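Local coordinates for protein nitrophorin Cim l NP (Cimex lectularius, PDB 2IMQ) that carries heme-bound nitric oxide in bed bug saliva and delivers the gas to the victim during feeding, causing vasodilation, at residues 25-30 / 263-268; 146-151 / 172-177; 98-103 / 122-127. One frame throughout, in Å; residues are numbered along the deposited sequence.

Contact 1 of 3, residues 25-30 / 263-268; sequences LEELLG and LTNYKQ
Leu-263, Asn-265 and Tyr-266 press on Glu-27 and Leu-28 where, in this DNase I-like beta-sandwich, a type I beta turn from Leu-263 to Tyr-266 meets the short helix 26-29. The turn follows strand 255-262, and the pair is a good example of how one tight turn can offer apolar, polar and aromatic groups in succession to a single helical turn. Leu-263 comes first. Its CD1 lies against helix backbone, 3.7 Å from CA of Leu-28 and equally near the carbonyl O of Glu-27, while the two leucine side chains meet more loosely.

Asn-265 adds the polar part. Its ND2 donates to OE1 of Glu-27 over 2.7 Å, fairly straight at 161°, with the oxygen close to the amide plane and the bond falling on its syn lone pair. The two side chains cross at about a right angle. CG of Glu-27 stands anti to the backbone N (chi1 -176°), and the chain runs on extended to the amide; the other oxygen of Glu-27, OE2, takes a weak hydrogen bond from ND2 of Asn-24.

Tyr-266 slides past Glu-27 in the opposite direction, with its CE1 3.8 Å from CG of Glu-27. The phenol oxygen works at the helix backbone: OH receives a weak, bent bond from N of Leu-28 at 2.9 Å, and its stronger partner is the carbonyl O of Asn-24, to which it donates. Leu-28 also rests on Val-12 of strand 6-17, and its side chain comes within about 5 Å of the heme. Against the tyrosine, CD1 of Leu-28 makes a CH-pi contact over the middle of one ring face, 4.2 Å from the centroid and 7° off the normal.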
loop_
_atom_site.group_PDB
_atom_site.type_symbol
_atom_site.label_atom_id
_atom_site.label_comp_id
_atom_site.label_asym_id
_atom_site.label_seq_id
_atom_site.Cartn_x
_atom_site.Cartn_y
_atom_site.Cartn_z
ATOM N N LEU A 25 4.395 5.582 15.692
ATOM C CA LEU A 25 4.645 5.332 14.264
ATOM C C LEU A 25 5.682 4.275 14.029
ATOM O O LEU A 25 5.761 3.707 12.949
ATOM C CB LEU A 25 5.054 6.628 13.591
ATOM C CG LEU A 25 4.050 7.781 13.540
ATOM C CD1 LEU A 25 4.718 8.985 12.931
ATOM C CD2 LEU A 25 2.781 7.415 12.771
ATOM N N GLU A 26 6.519 3.985 15.010
ATOM C CA GLU A 26 7.514 2.960 14.849
ATOM C C GLU A 26 6.909 1.617 14.523
ATOM O O GLU A 26 7.390 0.924 13.649
ATOM C CB GLU A 26 8.414 2.826 16.100
ATOM C CG GLU A 26 9.415 3.941 16.253
ATOM C CD GLU A 26 10.595 3.579 17.137
ATOM O OE1 GLU A 26 10.446 2.625 17.909
ATOM O OE2 GLU A 26 11.675 4.225 17.031
ATOM N N GLU A 27 5.863 1.245 15.228
ATOM C CA GLU A 27 5.202 0.008 14.965
ATOM C C GLU A 27 4.582 -0.015 13.542
ATOM O O GLU A 27 4.717 -1.010 12.823
ATOM C CB GLU A 27 4.116 -0.220 15.988
ATOM C CG GLU A 27 3.413 -1.547 15.875
ATOM C CD GLU A 27 2.355 -1.750 16.949
ATOM O OE1 GLU A 27 1.766 -2.832 16.970
ATOM O OE2 GLU A 27 2.096 -0.837 17.761
ATOM N N LEU A 28 3.934 1.082 13.172
ATOM C CA LEU A 28 3.285 1.218 11.875
ATOM C C LEU A 28 4.263 0.973 10.739
ATOM O O LEU A 28 3.915 0.395 9.714
ATOM C CB LEU A 28 2.674 2.621 11.774
ATOM C CG LEU A 28 1.820 2.827 10.548
ATOM C CD1 LEU A 28 0.521 2.085 10.613
ATOM C CD2 LEU A 28 1.556 4.275 10.278
ATOM N N LEU A 29 5.516 1.408 10.919
ATOM C CA LEU A 29 6.520 1.334 9.873
ATOM C C LEU A 29 7.440 0.137 10.015
ATOM O O LEU A 29 8.327 -0.077 9.201
ATOM C CB LEU A 29 7.344 2.617 9.836
ATOM C CG LEU A 29 6.545 3.889 9.766
ATOM C CD1 LEU A 29 7.489 5.055 9.872
ATOM C CD2 LEU A 29 5.762 3.966 8.567
ATOM N N GLY A 30 7.205 -0.714 11.002
ATOM C CA GLY A 30 7.977 -1.914 11.164
ATOM C C GLY A 30 9.357 -1.662 11.758
ATOM O O GLY A 30 10.246 -2.422 11.459
ATOM N N LEU A 263 -1.614 -5.037 11.146
ATOM C CA LEU A 263 -1.217 -4.503 12.448
ATOM C C LEU A 263 -2.438 -4.267 13.278
ATOM O O LEU A 263 -3.081 -3.212 13.296
ATOM C CB LEU A 263 -0.432 -3.237 12.260
ATOM C CG LEU A 263 0.780 -3.333 11.365
ATOM C CD1 LEU A 263 1.438 -1.969 11.281
ATOM C CD2 LEU A 263 1.760 -4.398 11.813
ATOM N N THR A 264 -2.768 -5.311 14.018
ATOM C CA THR A 264 -4.045 -5.355 14.712
ATOM C C THR A 264 -4.067 -4.408 15.933
ATOM O O THR A 264 -5.148 -4.068 16.396
ATOM C CB THR A 264 -4.417 -6.808 15.056
ATOM O OG1 THR A 264 -3.343 -7.460 15.710
ATOM C CG2 THR A 264 -4.631 -7.630 13.726
ATOM N N ASN A 265 -2.907 -3.896 16.371
ATOM C CA ASN A 265 -2.855 -2.871 17.464
ATOM C C ASN A 265 -3.358 -1.496 17.079
ATOM O O ASN A 265 -3.618 -0.653 17.931
ATOM C CB ASN A 265 -1.420 -2.737 17.995
ATOM C CG ASN A 265 -0.997 -3.920 18.801
ATOM O OD1 ASN A 265 -1.845 -4.599 19.420
ATOM N ND2 ASN A 265 0.299 -4.197 18.812
ATOM N N TYR A 266 -3.438 -1.236 15.765
ATOM C CA TYR A 266 -4.050 -0.024 15.273
ATOM C C TYR A 266 -5.521 -0.262 14.995
ATOM O O TYR A 266 -5.895 -0.572 13.842
ATOM C CB TYR A 266 -3.295 0.468 14.010
ATOM C CG TYR A 266 -1.875 0.884 14.304
ATOM C CD1 TYR A 266 -0.837 -0.006 14.245
ATOM C CD2 TYR A 266 -1.581 2.188 14.696
ATOM C CE1 TYR A 266 0.470 0.365 14.541
ATOM C CE2 TYR A 266 -0.270 2.578 14.980
ATOM C CZ TYR A 266 0.750 1.672 14.923
ATOM O OH TYR A 266 2.064 2.003 15.185
ATOM N N LYS A 267 -6.359 -0.141 16.048
ATOM C CA LYS A 267 -7.784 -0.458 15.964
ATOM C C LYS A 267 -8.688 0.721 15.757
ATOM O O LYS A 267 -9.921 0.587 15.797
ATOM C CB LYS A 267 -8.276 -1.159 17.238
ATOM C CG LYS A 267 -7.513 -2.377 17.592
ATOM C CD LYS A 267 -8.110 -3.109 18.787
ATOM C CE LYS A 267 -7.069 -4.024 19.394
ATOM N NZ LYS A 267 -6.652 -5.121 18.468
ATOM N N GLN A 268 -8.105 1.876 15.517
ATOM C CA GLN A 268 -8.841 3.123 15.534
ATOM C C GLN A 268 -9.904 3.152 14.473
ATOM O O GLN A 268 -10.839 3.964 14.524
ATOM C CB GLN A 268 -7.909 4.321 15.278
ATOM C CG GLN A 268 -6.794 4.483 16.295
ATOM C CD GLN A 268 -5.457 4.027 15.787
ATOM O OE1 GLN A 268 -4.511 4.792 15.744
ATOM N NE2 GLN A 268 -5.375 2.800 15.399
#

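Contact 2 of 3, residues 146-151 / 172-177; sequences TKYAYD and LNVRVE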
loop_
_atom_site.group_PDB
_atom_site.type_symbol
_atom_site.label_atom_id
_atom_site.label_comp_id
_atom_site.label_asym_id
_atom_site.label_seq_id
_atom_site.Cartn_x
_atom_site.Cartn_y
_atom_site.Cartn_z
ATOM N N THR A 146 -14.335 -2.469 -14.505
ATOM C CA THR A 146 -14.403 -3.138 -13.216
ATOM C C THR A 146 -14.312 -2.129 -12.104
ATOM O O THR A 146 -13.998 -0.966 -12.294
ATOM C CB THR A 146 -13.293 -4.122 -12.994
ATOM O OG1 THR A 146 -12.062 -3.448 -12.622
ATOM C CG2 THR A 146 -13.083 -5.004 -14.188
ATOM N N LYS A 147 -14.535 -2.588 -10.875
ATOM C CA LYS A 147 -14.451 -1.756 -9.714
ATOM C C LYS A 147 -13.048 -1.723 -9.131
ATOM O O LYS A 147 -12.824 -1.063 -8.132
ATOM C CB LYS A 147 -15.399 -2.236 -8.640
ATOM C CG LYS A 147 -14.965 -3.531 -7.956
ATOM C CD LYS A 147 -15.950 -4.074 -6.941
ATOM C CE LYS A 147 -15.471 -5.415 -6.442
ATOM N NZ LYS A 147 -14.853 -5.268 -5.163
ATOM N N TYR A 148 -12.125 -2.472 -9.722
ATOM C CA TYR A 148 -10.809 -2.645 -9.090
ATOM C C TYR A 148 -9.933 -1.404 -9.373
ATOM O O TYR A 148 -9.988 -0.789 -10.417
ATOM C CB TYR A 148 -10.153 -3.917 -9.581
ATOM C CG TYR A 148 -11.020 -5.152 -9.381
ATOM C CD1 TYR A 148 -11.461 -5.916 -10.457
ATOM C CD2 TYR A 148 -11.477 -5.502 -8.139
ATOM C CE1 TYR A 148 -12.290 -7.008 -10.283
ATOM C CE2 TYR A 148 -12.332 -6.586 -7.961
ATOM C CZ TYR A 148 -12.713 -7.342 -9.012
ATOM O OH TYR A 148 -13.571 -8.374 -8.808
ATOM N N ALA A 149 -9.060 -1.097 -8.404
ATOM C CA ALA A 149 -8.224 0.084 -8.449
ATOM C C ALA A 149 -6.949 -0.175 -9.256
ATOM O O ALA A 149 -5.827 -0.085 -8.772
ATOM C CB ALA A 149 -7.930 0.581 -7.056
ATOM N N TYR A 150 -7.151 -0.489 -10.518
ATOM C CA TYR A 150 -6.096 -0.682 -11.481
ATOM C C TYR A 150 -6.292 0.295 -12.654
ATOM O O TYR A 150 -7.423 0.531 -13.095
ATOM C CB TYR A 150 -6.091 -2.092 -12.060
ATOM C CG TYR A 150 -4.946 -2.360 -13.008
ATOM C CD1 TYR A 150 -3.729 -2.698 -12.518
ATOM C CD2 TYR A 150 -5.105 -2.268 -14.384
ATOM C CE1 TYR A 150 -2.667 -2.918 -13.359
ATOM C CE2 TYR A 150 -4.069 -2.496 -15.230
ATOM C CZ TYR A 150 -2.842 -2.855 -14.733
ATOM O OH TYR A 150 -1.757 -3.059 -15.571
ATOM N N ASP A 151 -5.197 0.858 -13.145
ATOM C CA ASP A 151 -5.178 1.529 -14.415
ATOM C C ASP A 151 -3.794 1.264 -14.985
ATOM O O ASP A 151 -2.778 1.274 -14.276
ATOM C CB ASP A 151 -5.392 3.021 -14.165
ATOM C CG ASP A 151 -5.604 3.835 -15.436
ATOM O OD1 ASP A 151 -4.631 4.022 -16.174
ATOM O OD2 ASP A 151 -6.716 4.314 -15.719
ATOM N N LEU A 172 -7.058 -1.960 -2.872
ATOM C CA LEU A 172 -7.275 -2.178 -4.292
ATOM C C LEU A 172 -8.748 -2.261 -4.718
ATOM O O LEU A 172 -9.032 -2.459 -5.875
ATOM C CB LEU A 172 -6.574 -3.436 -4.735
ATOM C CG LEU A 172 -5.069 -3.575 -4.401
ATOM C CD1 LEU A 172 -4.548 -4.914 -4.856
ATOM C CD2 LEU A 172 -4.224 -2.468 -4.968
ATOM N N ASN A 173 -9.630 -2.160 -3.750
ATOM C CA ASN A 173 -11.058 -2.352 -3.945
ATOM C C ASN A 173 -11.390 -3.756 -4.351
ATOM O O ASN A 173 -12.363 -4.031 -4.997
ATOM C CB ASN A 173 -11.726 -1.309 -4.869
ATOM C CG ASN A 173 -13.144 -1.114 -4.496
ATOM O OD1 ASN A 173 -13.480 -1.184 -3.307
ATOM N ND2 ASN A 173 -13.987 -0.872 -5.489
ATOM N N VAL A 174 -10.529 -4.671 -3.941
ATOM C CA VAL A 174 -10.688 -6.125 -4.061
ATOM C C VAL A 174 -11.330 -6.635 -2.734
ATOM O O VAL A 174 -10.823 -6.316 -1.671
ATOM C CB VAL A 174 -9.319 -6.814 -4.306
ATOM C CG1 VAL A 174 -9.423 -8.283 -4.138
ATOM C CG2 VAL A 174 -8.823 -6.462 -5.691
ATOM N N ARG A 175 -12.360 -7.442 -2.876
ATOM C CA ARG A 175 -13.094 -7.936 -1.705
ATOM C C ARG A 175 -13.273 -9.452 -1.794
ATOM O O ARG A 175 -12.884 -10.072 -2.765
ATOM C CB ARG A 175 -14.429 -7.226 -1.566
ATOM C CG ARG A 175 -14.313 -5.690 -1.454
ATOM C CD ARG A 175 -13.716 -5.310 -0.125
ATOM N NE ARG A 175 -13.670 -3.888 0.154
ATOM C CZ ARG A 175 -12.609 -3.119 -0.056
ATOM N NH1 ARG A 175 -11.512 -3.613 -0.623
ATOM N NH2 ARG A 175 -12.648 -1.854 0.281
ATOM N N VAL A 176 -13.839 -10.006 -0.733
ATOM C CA VAL A 176 -14.132 -11.416 -0.687
ATOM C C VAL A 176 -15.555 -11.613 -1.153
ATOM O O VAL A 176 -16.493 -11.115 -0.522
ATOM C CB VAL A 176 -13.907 -11.915 0.754
ATOM C CG1 VAL A 176 -14.489 -13.300 0.988
ATOM C CG2 VAL A 176 -12.412 -11.952 1.114
ATOM N N GLU A 177 -15.715 -12.364 -2.224
ATOM C CA GLU A 177 -16.988 -12.550 -2.871
ATOM C C GLU A 177 -17.653 -13.843 -2.364
ATOM O O GLU A 177 -17.737 -14.836 -3.057
ATOM C CB GLU A 177 -16.772 -12.573 -4.378
ATOM C CG GLU A 177 -18.068 -12.403 -5.145
ATOM C CD GLU A 177 -17.916 -12.186 -6.614
ATOM O OE1 GLU A 177 -16.877 -11.640 -7.043
ATOM O OE2 GLU A 177 -18.899 -12.544 -7.329
HETATM O O HOH W 1 -15.829 -3.435 -3.399
#
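Lys-147 and Asn-173 exchange bonds at the heart of this contact. ND2 of Asn-173 donates to the carbonyl O of Lys-147 over 2.9 Å, nearly straight at 168° and in the amide plane, while NZ of Lys-147 donates to the carbonyl O of Asn-173 at 2.8 Å; Asp-138 takes a second bond from ND2. Beside this exchange the packing is close. N of Ala-149 donates to O of Leu-172 over 2.9 Å, and the Tyr-148 ring brings an edge, near its plane, to O of Asn-173. CD2 of that ring also lies 3.7 Å from CG2 of Val-174, the two side chains crossing at about a right angle.

Toward Arg-175 the contact is partly exposed and one water enters. It accepts from NZ of Lys-147 at 2.7 Å and donates a longer bond to OD1 of Asn-173. Arg-175 meets the lysine mainly through CG; its guanidinium is salt-bridged to Asp-171, and Gln-200 is a further partner of the ammonium group. Segment 172-177 supplies the end of a GDLNVR sequence, which matches the GDxNxR signature of inositol polyphosphate 5-phosphatases in the DNase I-like fold.

Contact 3 of 3, residues 98-103 / 122-127; sequences NTLKNE and FTIYNK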
loop_
_atom_site.group_PDB
_atom_site.type_symbol
_atom_site.label_atom_id
_atom_site.label_comp_id
_atom_site.label_asym_id
_atom_site.label_seq_id
_atom_site.Cartn_x
_atom_site.Cartn_y
_atom_site.Cartn_z
ATOM N N ASN A 98 22.573 13.037 -8.834
ATOM C CA ASN A 98 22.789 13.079 -10.284
ATOM C C ASN A 98 22.041 12.010 -11.050
ATOM O O ASN A 98 21.773 12.175 -12.245
ATOM C CB ASN A 98 24.299 12.983 -10.603
ATOM C CG ASN A 98 25.059 14.265 -10.259
ATOM O OD1 ASN A 98 24.524 15.368 -10.375
ATOM N ND2 ASN A 98 26.301 14.110 -9.810
ATOM N N THR A 99 21.708 10.914 -10.370
ATOM C CA THR A 99 21.106 9.758 -11.031
ATOM C C THR A 99 19.748 9.409 -10.425
ATOM O O THR A 99 19.092 8.523 -10.928
ATOM C CB THR A 99 21.962 8.498 -10.857
ATOM O OG1 THR A 99 22.131 8.208 -9.454
ATOM C CG2 THR A 99 23.374 8.649 -11.450
ATOM N N LEU A 100 19.344 10.096 -9.378
ATOM C CA LEU A 100 18.108 9.678 -8.668
ATOM C C LEU A 100 16.870 9.744 -9.554
ATOM O O LEU A 100 15.985 8.895 -9.485
ATOM C CB LEU A 100 17.917 10.587 -7.475
ATOM C CG LEU A 100 16.771 10.242 -6.521
ATOM C CD1 LEU A 100 17.004 8.956 -5.891
ATOM C CD2 LEU A 100 16.662 11.299 -5.475
ATOM N N LYS A 101 16.762 10.748 -10.393
ATOM C CA LYS A 101 15.629 10.891 -11.305
ATOM C C LYS A 101 14.291 10.666 -10.557
ATOM O O LYS A 101 13.417 9.861 -10.964
ATOM C CB LYS A 101 15.809 9.948 -12.506
ATOM C CG LYS A 101 17.032 10.291 -13.376
ATOM C CD LYS A 101 17.009 11.714 -13.848
ATOM C CE LYS A 101 18.335 12.100 -14.531
ATOM N NZ LYS A 101 18.699 13.509 -14.161
ATOM N N ASN A 102 14.122 11.421 -9.493
ATOM C CA ASN A 102 12.901 11.323 -8.644
ATOM C C ASN A 102 11.692 11.901 -9.386
ATOM O O ASN A 102 11.672 13.115 -9.733
ATOM C CB ASN A 102 13.195 12.086 -7.355
ATOM C CG ASN A 102 12.111 11.942 -6.305
ATOM O OD1 ASN A 102 11.279 11.045 -6.353
ATOM N ND2 ASN A 102 12.119 12.843 -5.342
ATOM N N GLU A 103 10.659 11.083 -9.627
ATOM C CA GLU A 103 9.519 11.515 -10.419
ATOM C C GLU A 103 8.254 10.934 -9.837
ATOM O O GLU A 103 8.249 9.777 -9.425
ATOM C CB GLU A 103 9.670 11.030 -11.853
ATOM C CG GLU A 103 10.806 11.674 -12.643
ATOM C CD GLU A 103 10.713 13.190 -12.688
ATOM O OE1 GLU A 103 11.774 13.871 -12.663
ATOM O OE2 GLU A 103 9.592 13.705 -12.777
ATOM N N PHE A 122 12.121 6.362 -8.446
ATOM C CA PHE A 122 13.505 6.894 -8.192
ATOM C C PHE A 122 14.513 5.811 -8.397
ATOM O O PHE A 122 14.215 4.608 -8.373
ATOM C CB PHE A 122 13.606 7.452 -6.756
ATOM C CG PHE A 122 13.496 6.395 -5.683
ATOM C CD1 PHE A 122 14.629 5.812 -5.181
ATOM C CD2 PHE A 122 12.241 6.000 -5.158
ATOM C CE1 PHE A 122 14.570 4.845 -4.238
ATOM C CE2 PHE A 122 12.171 5.006 -4.191
ATOM C CZ PHE A 122 13.324 4.427 -3.734
ATOM N N THR A 123 15.756 6.239 -8.632
ATOM C CA THR A 123 16.789 5.295 -8.925
ATOM C C THR A 123 17.896 5.401 -7.905
ATOM O O THR A 123 18.358 6.494 -7.593
ATOM C CB THR A 123 17.359 5.639 -10.321
ATOM O OG1 THR A 123 16.377 5.331 -11.327
ATOM C CG2 THR A 123 18.562 4.794 -10.636
ATOM N N ILE A 124 18.324 4.254 -7.390
ATOM C CA ILE A 124 19.506 4.159 -6.542
ATOM C C ILE A 124 20.332 2.992 -7.019
ATOM O O ILE A 124 19.808 1.941 -7.368
ATOM C CB ILE A 124 19.199 4.080 -4.993
ATOM C CG1 ILE A 124 18.220 2.964 -4.650
ATOM C CG2 ILE A 124 18.647 5.393 -4.546
ATOM C CD1 ILE A 124 18.050 2.758 -3.137
ATOM N N TYR A 125 21.651 3.202 -7.078
ATOM C CA TYR A 125 22.566 2.179 -7.535
ATOM C C TYR A 125 22.186 1.665 -8.918
ATOM O O TYR A 125 22.270 0.463 -9.212
ATOM C CB TYR A 125 22.670 1.071 -6.504
ATOM C CG TYR A 125 23.013 1.572 -5.118
ATOM C CD1 TYR A 125 22.089 1.530 -4.077
ATOM C CD2 TYR A 125 24.295 2.059 -4.823
ATOM C CE1 TYR A 125 22.400 1.972 -2.824
ATOM C CE2 TYR A 125 24.619 2.511 -3.553
ATOM C CZ TYR A 125 23.687 2.461 -2.553
ATOM O OH TYR A 125 24.026 2.886 -1.286
ATOM N N ASN A 126 21.721 2.585 -9.738
ATOM C CA ASN A 126 21.313 2.303 -11.073
ATOM C C ASN A 126 20.155 1.300 -11.229
ATOM O O ASN A 126 19.980 0.729 -12.278
ATOM C CB ASN A 126 22.524 1.834 -11.876
ATOM C CG ASN A 126 22.336 2.028 -13.333
ATOM O OD1 ASN A 126 21.775 3.041 -13.760
ATOM N ND2 ASN A 126 22.762 1.037 -14.130
ATOM N N LYS A 127 19.359 1.139 -10.176
ATOM C CA LYS A 127 18.131 0.337 -10.195
ATOM C C LYS A 127 16.949 1.234 -9.919
ATOM O O LYS A 127 16.997 2.043 -8.991
ATOM C CB LYS A 127 18.203 -0.740 -9.130
ATOM C CG LYS A 127 19.332 -1.718 -9.259
ATOM C CD LYS A 127 19.247 -2.513 -10.519
ATOM C CE LYS A 127 20.552 -3.254 -10.814
ATOM N NZ LYS A 127 21.232 -2.609 -11.959
HETATM O O HOH W 2 20.688 7.846 -6.776
HETATM O O HOH W 3 22.286 5.327 -9.804
#
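Leu-100 and Thr-123 form a backbone-led contact at the edge of the five-stranded sheet of the sandwich, where the loop leading into strand 103-108 runs beside the end of strand 116-124. That strand finishes in a beta hairpin, its type I' turn spanning Ile-124 to Lys-127, and the loop flanks it on the outer side. N of Thr-123 donates to O of Leu-100 over 2.8 Å, at 149°, the sole direct hydrogen bond between the two segments. Weaker CA-H...O contacts supplement it: CA of Leu-100 approaches O of Thr-123 at 3.4 Å with an almost linear 173° at the hydrogen, and CA of Phe-122 comes equally near O of Leu-100. Such an edge shows how a loop can follow a strand before regular pairing begins.

The side chain of Leu-100 starts away from the hairpin, yet its tip returns to it. CG stands anti to the backbone N (chi1 -174°), and the CD1 branch touches CB of Phe-122 at 3.8 Å and, less closely, CG2 of Ile-124. Leu-76 of strand 73-80, in the other sheet, packs on both Leu-100 and Phe-122, so this apolar patch belongs to the interior between the sheets. Arg-128 grips the polar side, bonding OG1 of Thr-123 and O of Lys-101.

On the exposed side Thr-99 reaches the hairpin through two waters. One accepts from its OG1 and donates to O of Thr-123 at 2.8 Å; the other donates to OG1 of Thr-99 at 2.9 Å and accepts from N of Asn-126 at 2.8 Å.

How the contacts relate
The three contacts stand well apart: the centres of contacts 1 and 2 are about 24 Å from each other, and that of contact 3 lies about 30 Å from contact 1 and about 31 Å from contact 2, with no touch between them. Along the chain, contact 1 spans the others, joining 25-30 to 263-268; within that span contact 3 closes before contact 2 opens. Contact 1 lies beside the six-stranded sheet, in the loop after its outermost strand 255-262. Contact 2 joins two loops flanking strand 165-169, and contact 3 sets a loop against strand 116-124, both strands of the five-stranded sheet. They sample separate regions of one sandwich, with contact 1 nearest the heme.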